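Local coordinates for putrescine aminotransferase (Halomonas elongata DSM 2581, PDB 6GWI), which probably transfers amino groups from amines such as putrescine to a keto acceptor, using pyridoxal-5'-phosphate as cofactor, at residues R129-L134 and D250-A255; P183-E188 and E195-T200; R402-A407 and D444-Q449. All coordinates share one frame; numbering follows the deposited sequence.

How the interactions relate
Interactions 1 and 2 belong to the large PLP-binding domain, whereas interaction 3 joins two helices of the small domain. Interaction 1 is mainly buried, a helix against a strand of the parallel sheet; interactions 2 and 3 are partly buried pairs of helices. Along the chain, interaction 2 is nested within the loop that interaction 1 closes, yet their centres lie 27 Å apart; interaction 3 follows later, on the opposite side of the chain's centre from interaction 1. None shares an element with another. Aromatic rings carry the first two, set round a leucine methyl in one and lodged against the backbone of a helical turn in the other, while in interaction 3 a leucine lies among polar groups.

Interaction 1 of 3, residues R129-L134 and D250-A255; sequences RRYWAL and DILLVA
Leu252 reaches both rings, Tyr131 and Trp132, with one methyl: its CD1 lies 3.7 Å from Trp132 NE1 and 3.9 Å from Tyr131 CD2. This is the close, buried half of the contact. Tyr131 also lies against its neighbour on the helix, CE2 standing 3.6 Å above the middle of the Trp132 indole plane, and Leu252 CG adds a second carbon beside the indole, 4.1 Å from Trp132 CZ2. Leucine and tryptophan run past one another in opposite directions. With CG anti to the carbonyl carbon (chi1 -73°), the indole reaches from the flank of the helix toward the strand, where NE1 is hydrogen-bonded to Ala218 O of strand 217-222.

The setting is the large PLP-binding domain of a fold-type I aminotransferase: the last turns of helix 117-134 pack against strand 252-255, the neighbour of 217-222 in the parallel sheet. Asp256 of the cofactor pocket follows immediately after this strand.

At the solvent side the packing gives way to polar atoms of the exposed loop residue Asp250. Its OD2 comes to 3.6 Å from Trp132 CH2 at the edge of the ring, with the carboxylate turned 81° from the indole plane, while Asp250 O lies 3.7 Å from Trp132 CZ2. Replacing Trp132 by an alanine would probably open a gap beside Leu252 and leave Ala218 O without its indole donor. Lys140 joins this outer side, bonding to Asp250 O and making a cation-pi contact with the indole.

Interaction 2 of 3, residues P183-E188 and E195-T200; sequences PYWFGE and EAFGQT
In the PLP-binding domain, the short helix 185-188 packs back on the start of helix 194-212: the short helix and its N-cap residue, Tyr184, receive the ring of Phe197 from the longer one. Phe197 is the buried plug between the two. With CG anti to the backbone N (chi1 -177°), its side chain leaves the longer helix and reaches the backbone of the short helical turn, meeting main chain more than side chains. Phe197 CE2 is 3.4 Å from both Tyr184 C and Trp185 N, and Pro183 C lies near the ring plane at its edge. On the far side of the ring, Phe197 CE1 approaches Glu188 O at 3.5 Å. The phenyl thus touches the backbone at Tyr184-Trp185 and at Glu188, which are also linked by the bond from Glu188 N to Tyr184 O.

Trp185 supplies the aromatic partner. Its five-membered ring points an edge at the Phe197 face in an offset edge-to-face pair, the planes 72° apart and the centroids separated by 5.6 Å. The indole is tied down by NE1, which bonds to Met192 O in the link between the helices. Tyr184 turns away from Phe197: its ring lies beneath Gly187 N, which sits 3.4 Å above the middle of one face, and its hydroxyl is bonded to Glu380. Glu188 borders the exposed side, its carboxylate held by Gln182. Nearest the root of the phenylalanine, Trp185 CD1 touches Phe197 CB at 3.7 Å, with that CB in the plane of the indole at its edge.

Interaction 3 of 3, residues R402-A407 and D444-Q449; sequences RDLCFA and DETARQ
Leu404 points from segment 402-407 toward segment 444-449, and its two methyls divide the partners there. CD1 settles between Glu445 and Thr446, 3.8 Å from Glu445 CB and 3.4 Å from Thr446 OG1; it also comes within 3.5 Å of Thr446 N, so it presses on the backbone of the opposing helix as well as on side chains. Leu404 CD2 faces the end of Glu445, with Glu445 OE1 4.0 Å from Leu404 CD2. The leucine crosses both neighbours at a slant. Having CG anti to the carbonyl carbon (chi1 -74°) and CD1 anti to CA across the next bond carries that methyl out to the far helix.

Glu445 runs extended beyond CG, and its OE1 accepts a hydrogen bond from Asn408 ND2, which also donates to Leu404 O. Thr446 lies deeper, its hydroxyl bonded back to Ala442 O one turn earlier. The contact joins two helices of the C-terminal small domain of this aminotransferase, 397-407 and the long 429-450; Ala442 adds to the apolar surface under Leu404.

No hydrogen bond or salt bridge spans the two segments. Thr446 OG1 and Glu445 OE1 have hydrogen-bond partners outside the two segments, so the methyls meet a hydroxyl and a carboxylate oxygen that are already engaged, and the attraction directly across the contact is probably mainly van der Waals.

Interaction 1 of 3, residues R129-L134 and D250-A255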
# COMPACT_ATOMS: atom_id res chain seq x y z
N ARG B 129 -9.76 -2.62 16.38
CA ARG B 129 -10.58 -3.77 16.75
C ARG B 129 -9.79 -4.78 17.57
O ARG B 129 -10.35 -5.40 18.48
CB ARG B 129 -11.17 -4.39 15.48
CG ARG B 129 -12.35 -3.56 14.94
CD ARG B 129 -12.82 -3.89 13.52
NE ARG B 129 -14.08 -3.19 13.21
CZ ARG B 129 -14.78 -3.33 12.09
NH1 ARG B 129 -14.38 -4.14 11.12
NH2 ARG B 129 -15.91 -2.64 11.94
N ARG B 130 -8.50 -4.92 17.30
CA ARG B 130 -7.64 -5.72 18.16
C ARG B 130 -7.57 -5.12 19.56
O ARG B 130 -7.62 -5.85 20.56
CB ARG B 130 -6.25 -5.83 17.53
CG ARG B 130 -5.22 -6.58 18.36
CD ARG B 130 -5.56 -8.05 18.58
NE ARG B 130 -4.44 -8.75 19.21
CZ ARG B 130 -4.53 -9.92 19.85
NH1 ARG B 130 -5.69 -10.54 19.96
NH2 ARG B 130 -3.44 -10.46 20.39
N TYR B 131 -7.47 -3.80 19.65
CA TYR B 131 -7.40 -3.12 20.93
C TYR B 131 -8.56 -3.51 21.83
O TYR B 131 -8.38 -3.98 22.95
CB TYR B 131 -7.37 -1.60 20.72
CG TYR B 131 -7.51 -0.81 21.99
CD1 TYR B 131 -6.42 -0.60 22.83
CD2 TYR B 131 -8.73 -0.27 22.36
CE1 TYR B 131 -6.55 0.13 23.99
CE2 TYR B 131 -8.87 0.45 23.51
CZ TYR B 131 -7.79 0.65 24.33
OH TYR B 131 -7.93 1.38 25.48
N TRP B 132 -9.79 -3.31 21.34
CA TRP B 132 -10.95 -3.56 22.18
C TRP B 132 -11.10 -5.04 22.50
O TRP B 132 -11.57 -5.39 23.59
CB TRP B 132 -12.21 -3.01 21.50
CG TRP B 132 -12.25 -1.51 21.54
CD1 TRP B 132 -12.16 -0.66 20.49
CD2 TRP B 132 -12.36 -0.69 22.71
NE1 TRP B 132 -12.21 0.64 20.92
CE2 TRP B 132 -12.34 0.65 22.29
CE3 TRP B 132 -12.48 -0.96 24.08
CZ2 TRP B 132 -12.43 1.72 23.18
CZ3 TRP B 132 -12.58 0.11 24.97
CH2 TRP B 132 -12.55 1.43 24.51
N ALA B 133 -10.69 -5.92 21.58
CA ALA B 133 -10.68 -7.35 21.89
C ALA B 133 -9.75 -7.64 23.06
O ALA B 133 -10.11 -8.40 23.97
CB ALA B 133 -10.26 -8.15 20.65
N LEU B 134 -8.57 -7.02 23.09
CA LEU B 134 -7.65 -7.26 24.19
C LEU B 134 -8.16 -6.65 25.49
O LEU B 134 -7.82 -7.12 26.57
CB LEU B 134 -6.26 -6.71 23.85
CG LEU B 134 -5.50 -7.42 22.74
CD1 LEU B 134 -4.28 -6.60 22.32
CD2 LEU B 134 -5.09 -8.82 23.17
N ASP B 250 -16.59 6.16 25.83
CA ASP B 250 -15.28 5.50 25.80
C ASP B 250 -15.06 4.99 24.37
O ASP B 250 -15.30 3.83 24.04
CB ASP B 250 -15.22 4.38 26.83
CG ASP B 250 -13.82 3.84 27.02
OD1 ASP B 250 -12.86 4.49 26.54
OD2 ASP B 250 -13.67 2.78 27.65
N ILE B 251 -14.57 5.89 23.53
CA ILE B 251 -14.40 5.63 22.10
C ILE B 251 -13.06 6.20 21.66
O ILE B 251 -12.63 7.25 22.15
CB ILE B 251 -15.57 6.28 21.31
CG1 ILE B 251 -15.41 6.08 19.81
CG2 ILE B 251 -15.66 7.77 21.67
CD1 ILE B 251 -16.49 6.76 18.99
N LEU B 252 -12.39 5.50 20.74
CA LEU B 252 -11.12 5.98 20.23
C LEU B 252 -11.35 7.06 19.17
O LEU B 252 -12.32 7.02 18.41
CB LEU B 252 -10.31 4.84 19.63
CG LEU B 252 -9.91 3.71 20.58
CD1 LEU B 252 -9.25 2.59 19.80
CD2 LEU B 252 -8.96 4.22 21.66
N LEU B 253 -10.42 8.01 19.11
CA LEU B 253 -10.42 9.05 18.09
C LEU B 253 -9.31 8.76 17.10
O LEU B 253 -8.14 8.67 17.48
CB LEU B 253 -10.23 10.43 18.71
CG LEU B 253 -10.08 11.59 17.72
CD1 LEU B 253 -11.29 11.74 16.84
CD2 LEU B 253 -9.81 12.89 18.47
N VAL B 254 -9.67 8.62 15.83
CA VAL B 254 -8.71 8.49 14.74
C VAL B 254 -8.79 9.76 13.91
O VAL B 254 -9.81 10.04 13.27
CB VAL B 254 -8.99 7.25 13.87
CG1 VAL B 254 -7.93 7.13 12.77
CG2 VAL B 254 -9.04 6.00 14.72
N ALA B 255 -7.71 10.54 13.91
CA ALA B 255 -7.59 11.72 13.07
C ALA B 255 -6.77 11.33 11.85
O ALA B 255 -5.57 11.05 11.96
CB ALA B 255 -6.94 12.87 13.84

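Interaction 2 of 3, residues P183-E188 and E195-T200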
# COMPACT_ATOMS: atom_id res chain seq x y z
N PRO B 183 -19.56 18.15 8.17
CA PRO B 183 -19.71 19.57 8.55
C PRO B 183 -19.45 20.53 7.39
O PRO B 183 -18.60 21.42 7.45
CB PRO B 183 -18.69 19.72 9.68
CG PRO B 183 -17.61 18.75 9.33
CD PRO B 183 -18.30 17.57 8.68
N TYR B 184 -20.23 20.38 6.31
CA TYR B 184 -20.09 21.17 5.09
C TYR B 184 -21.17 22.25 5.08
O TYR B 184 -22.27 22.05 4.56
CB TYR B 184 -20.20 20.27 3.87
CG TYR B 184 -20.01 20.95 2.53
CD1 TYR B 184 -19.37 22.18 2.43
CD2 TYR B 184 -20.47 20.35 1.36
CE1 TYR B 184 -19.20 22.79 1.20
CE2 TYR B 184 -20.30 20.95 0.13
CZ TYR B 184 -19.67 22.17 0.06
OH TYR B 184 -19.50 22.76 -1.18
N TRP B 185 -20.83 23.43 5.60
CA TRP B 185 -21.85 24.46 5.78
C TRP B 185 -22.40 24.96 4.45
O TRP B 185 -23.62 25.07 4.28
CB TRP B 185 -21.29 25.64 6.58
CG TRP B 185 -22.32 26.72 6.81
CD1 TRP B 185 -23.31 26.71 7.75
CD2 TRP B 185 -22.47 27.93 6.07
NE1 TRP B 185 -24.06 27.85 7.65
CE2 TRP B 185 -23.58 28.62 6.62
CE3 TRP B 185 -21.79 28.51 5.00
CZ2 TRP B 185 -24.01 29.85 6.14
CZ3 TRP B 185 -22.22 29.74 4.52
CH2 TRP B 185 -23.32 30.40 5.09
N PHE B 186 -21.53 25.29 3.50
CA PHE B 186 -22.02 25.90 2.27
C PHE B 186 -22.97 24.97 1.54
O PHE B 186 -24.02 25.40 1.05
CB PHE B 186 -20.87 26.30 1.35
CG PHE B 186 -21.31 27.11 0.15
CD1 PHE B 186 -21.79 26.48 -0.99
CD2 PHE B 186 -21.28 28.49 0.19
CE1 PHE B 186 -22.21 27.23 -2.08
CE2 PHE B 186 -21.70 29.24 -0.90
CZ PHE B 186 -22.17 28.61 -2.03
N GLY B 187 -22.62 23.68 1.45
CA GLY B 187 -23.44 22.75 0.70
C GLY B 187 -24.67 22.26 1.43
O GLY B 187 -25.69 21.97 0.80
N GLU B 188 -24.60 22.18 2.77
CA GLU B 188 -25.63 21.47 3.52
C GLU B 188 -26.13 22.18 4.76
O GLU B 188 -26.98 21.62 5.46
CB GLU B 188 -25.09 20.08 3.93
CG GLU B 188 -24.59 19.24 2.76
CD GLU B 188 -24.25 17.82 3.16
OE1 GLU B 188 -24.59 17.42 4.29
OE2 GLU B 188 -23.63 17.11 2.34
N GLU B 195 -22.19 28.55 13.30
CA GLU B 195 -22.01 28.05 14.67
C GLU B 195 -23.03 26.97 14.99
O GLU B 195 -22.67 25.89 15.49
CB GLU B 195 -22.11 29.21 15.67
CG GLU B 195 -22.08 28.76 17.13
CD GLU B 195 -21.91 29.91 18.10
OE1 GLU B 195 -21.61 31.04 17.65
OE2 GLU B 195 -22.09 29.70 19.32
N ALA B 196 -24.32 27.23 14.73
CA ALA B 196 -25.35 26.24 15.02
C ALA B 196 -25.16 24.99 14.17
O ALA B 196 -25.36 23.86 14.65
CB ALA B 196 -26.74 26.83 14.78
N PHE B 197 -24.77 25.16 12.91
CA PHE B 197 -24.56 24.01 12.04
C PHE B 197 -23.44 23.12 12.57
O PHE B 197 -23.59 21.89 12.61
CB PHE B 197 -24.23 24.48 10.62
CG PHE B 197 -24.07 23.36 9.63
CD1 PHE B 197 -25.15 22.57 9.29
CD2 PHE B 197 -22.84 23.10 9.05
CE1 PHE B 197 -25.02 21.55 8.38
CE2 PHE B 197 -22.70 22.08 8.14
CZ PHE B 197 -23.79 21.30 7.80
N GLY B 198 -22.33 23.71 12.99
CA GLY B 198 -21.24 22.92 13.54
C GLY B 198 -21.68 22.07 14.71
O GLY B 198 -21.26 20.91 14.85
N GLN B 199 -22.54 22.61 15.57
CA GLN B 199 -23.00 21.86 16.73
C GLN B 199 -23.96 20.75 16.33
O GLN B 199 -23.93 19.66 16.91
CB GLN B 199 -23.65 22.83 17.73
CG GLN B 199 -22.66 23.85 18.27
CD GLN B 199 -23.32 24.96 19.06
OE1 GLN B 199 -24.50 25.26 18.88
NE2 GLN B 199 -22.56 25.58 19.95
N THR B 200 -24.81 21.00 15.33
CA THR B 200 -25.68 19.95 14.82
C THR B 200 -24.87 18.77 14.29
O THR B 200 -25.17 17.61 14.59
CB THR B 200 -26.58 20.51 13.72
OG1 THR B 200 -27.42 21.54 14.26
CG2 THR B 200 -27.45 19.42 13.11

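Interaction 3 of 3, residues R402-A407 and D444-Q449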
# COMPACT_ATOMS: atom_id res chain seq x y z
N ARG B 402 -12.04 23.77 -14.22
CA ARG B 402 -10.81 22.99 -14.06
C ARG B 402 -10.04 22.88 -15.37
O ARG B 402 -8.82 23.06 -15.41
CB ARG B 402 -11.16 21.60 -13.53
CG ARG B 402 -9.99 20.62 -13.48
CD ARG B 402 -10.51 19.20 -13.39
NE ARG B 402 -11.12 18.79 -14.65
CZ ARG B 402 -11.94 17.75 -14.79
NH1 ARG B 402 -12.26 17.01 -13.74
NH2 ARG B 402 -12.44 17.46 -15.99
N ASP B 403 -10.74 22.54 -16.46
CA ASP B 403 -10.06 22.38 -17.74
C ASP B 403 -9.57 23.72 -18.27
O ASP B 403 -8.51 23.79 -18.90
CB ASP B 403 -11.01 21.72 -18.75
CG ASP B 403 -11.45 20.33 -18.31
OD1 ASP B 403 -10.75 19.72 -17.48
OD2 ASP B 403 -12.48 19.85 -18.81
N LEU B 404 -10.33 24.79 -18.03
CA LEU B 404 -9.88 26.11 -18.45
C LEU B 404 -8.68 26.58 -17.63
O LEU B 404 -7.83 27.31 -18.15
CB LEU B 404 -11.03 27.11 -18.35
CG LEU B 404 -12.11 26.99 -19.42
CD1 LEU B 404 -13.27 27.93 -19.12
CD2 LEU B 404 -11.54 27.26 -20.81
N CYS B 405 -8.61 26.20 -16.35
CA CYS B 405 -7.43 26.51 -15.56
C CYS B 405 -6.19 25.84 -16.14
O CYS B 405 -5.15 26.48 -16.34
CB CYS B 405 -7.64 26.08 -14.11
SG CYS B 405 -8.66 27.23 -13.17
N PHE B 406 -6.29 24.54 -16.44
CA PHE B 406 -5.16 23.83 -17.02
C PHE B 406 -4.75 24.45 -18.34
O PHE B 406 -3.55 24.61 -18.62
CB PHE B 406 -5.52 22.35 -17.20
CG PHE B 406 -4.38 21.51 -17.69
CD1 PHE B 406 -4.23 21.24 -19.04
CD2 PHE B 406 -3.45 21.00 -16.80
CE1 PHE B 406 -3.17 20.47 -19.50
CE2 PHE B 406 -2.39 20.23 -17.25
CZ PHE B 406 -2.26 19.97 -18.60
N ALA B 407 -5.73 24.82 -19.17
CA ALA B 407 -5.44 25.47 -20.45
C ALA B 407 -4.73 26.81 -20.25
O ALA B 407 -3.94 27.22 -21.11
CB ALA B 407 -6.73 25.66 -21.24
N ASP B 444 -13.33 33.91 -15.41
CA ASP B 444 -13.90 34.77 -16.44
C ASP B 444 -14.36 33.95 -17.63
O ASP B 444 -15.49 34.10 -18.11
CB ASP B 444 -12.88 35.82 -16.89
CG ASP B 444 -12.54 36.82 -15.80
OD1 ASP B 444 -13.30 36.91 -14.81
OD2 ASP B 444 -11.52 37.52 -15.94
N GLU B 445 -13.49 33.08 -18.15
CA GLU B 445 -13.83 32.29 -19.32
C GLU B 445 -14.92 31.27 -19.02
O GLU B 445 -15.74 30.96 -19.89
CB GLU B 445 -12.58 31.59 -19.88
CG GLU B 445 -11.57 32.56 -20.49
CD GLU B 445 -10.16 31.99 -20.58
OE1 GLU B 445 -9.92 30.86 -20.09
OE2 GLU B 445 -9.28 32.68 -21.15
N THR B 446 -14.95 30.74 -17.79
CA THR B 446 -16.02 29.83 -17.40
C THR B 446 -17.37 30.55 -17.39
O THR B 446 -18.35 30.06 -17.95
CB THR B 446 -15.74 29.24 -16.02
OG1 THR B 446 -14.49 28.54 -16.04
CG2 THR B 446 -16.85 28.29 -15.59
N ALA B 447 -17.43 31.72 -16.75
CA ALA B 447 -18.69 32.45 -16.66
C ALA B 447 -19.20 32.83 -18.04
O ALA B 447 -20.40 32.72 -18.31
CB ALA B 447 -18.51 33.70 -15.79
N ARG B 448 -18.31 33.29 -18.93
CA ARG B 448 -18.75 33.66 -20.27
C ARG B 448 -19.34 32.47 -21.01
O ARG B 448 -20.40 32.58 -21.64
CB ARG B 448 -17.60 34.28 -21.07
CG ARG B 448 -17.47 35.79 -20.88
CD ARG B 448 -16.43 36.44 -21.78
NE ARG B 448 -15.06 35.96 -21.64
CZ ARG B 448 -14.12 36.56 -20.91
NH1 ARG B 448 -14.39 37.67 -20.23
NH2 ARG B 448 -12.90 36.05 -20.86
N GLN B 449 -18.67 31.31 -20.94
CA GLN B 449 -19.13 30.16 -21.71
C GLN B 449 -20.47 29.63 -21.23
O GLN B 449 -21.27 29.14 -22.04
CB GLN B 449 -18.10 29.03 -21.63
CG GLN B 449 -18.55 27.76 -22.34
CD GLN B 449 -17.42 26.79 -22.62
OE1 GLN B 449 -16.25 27.17 -22.66
NE2 GLN B 449 -17.77 25.52 -22.79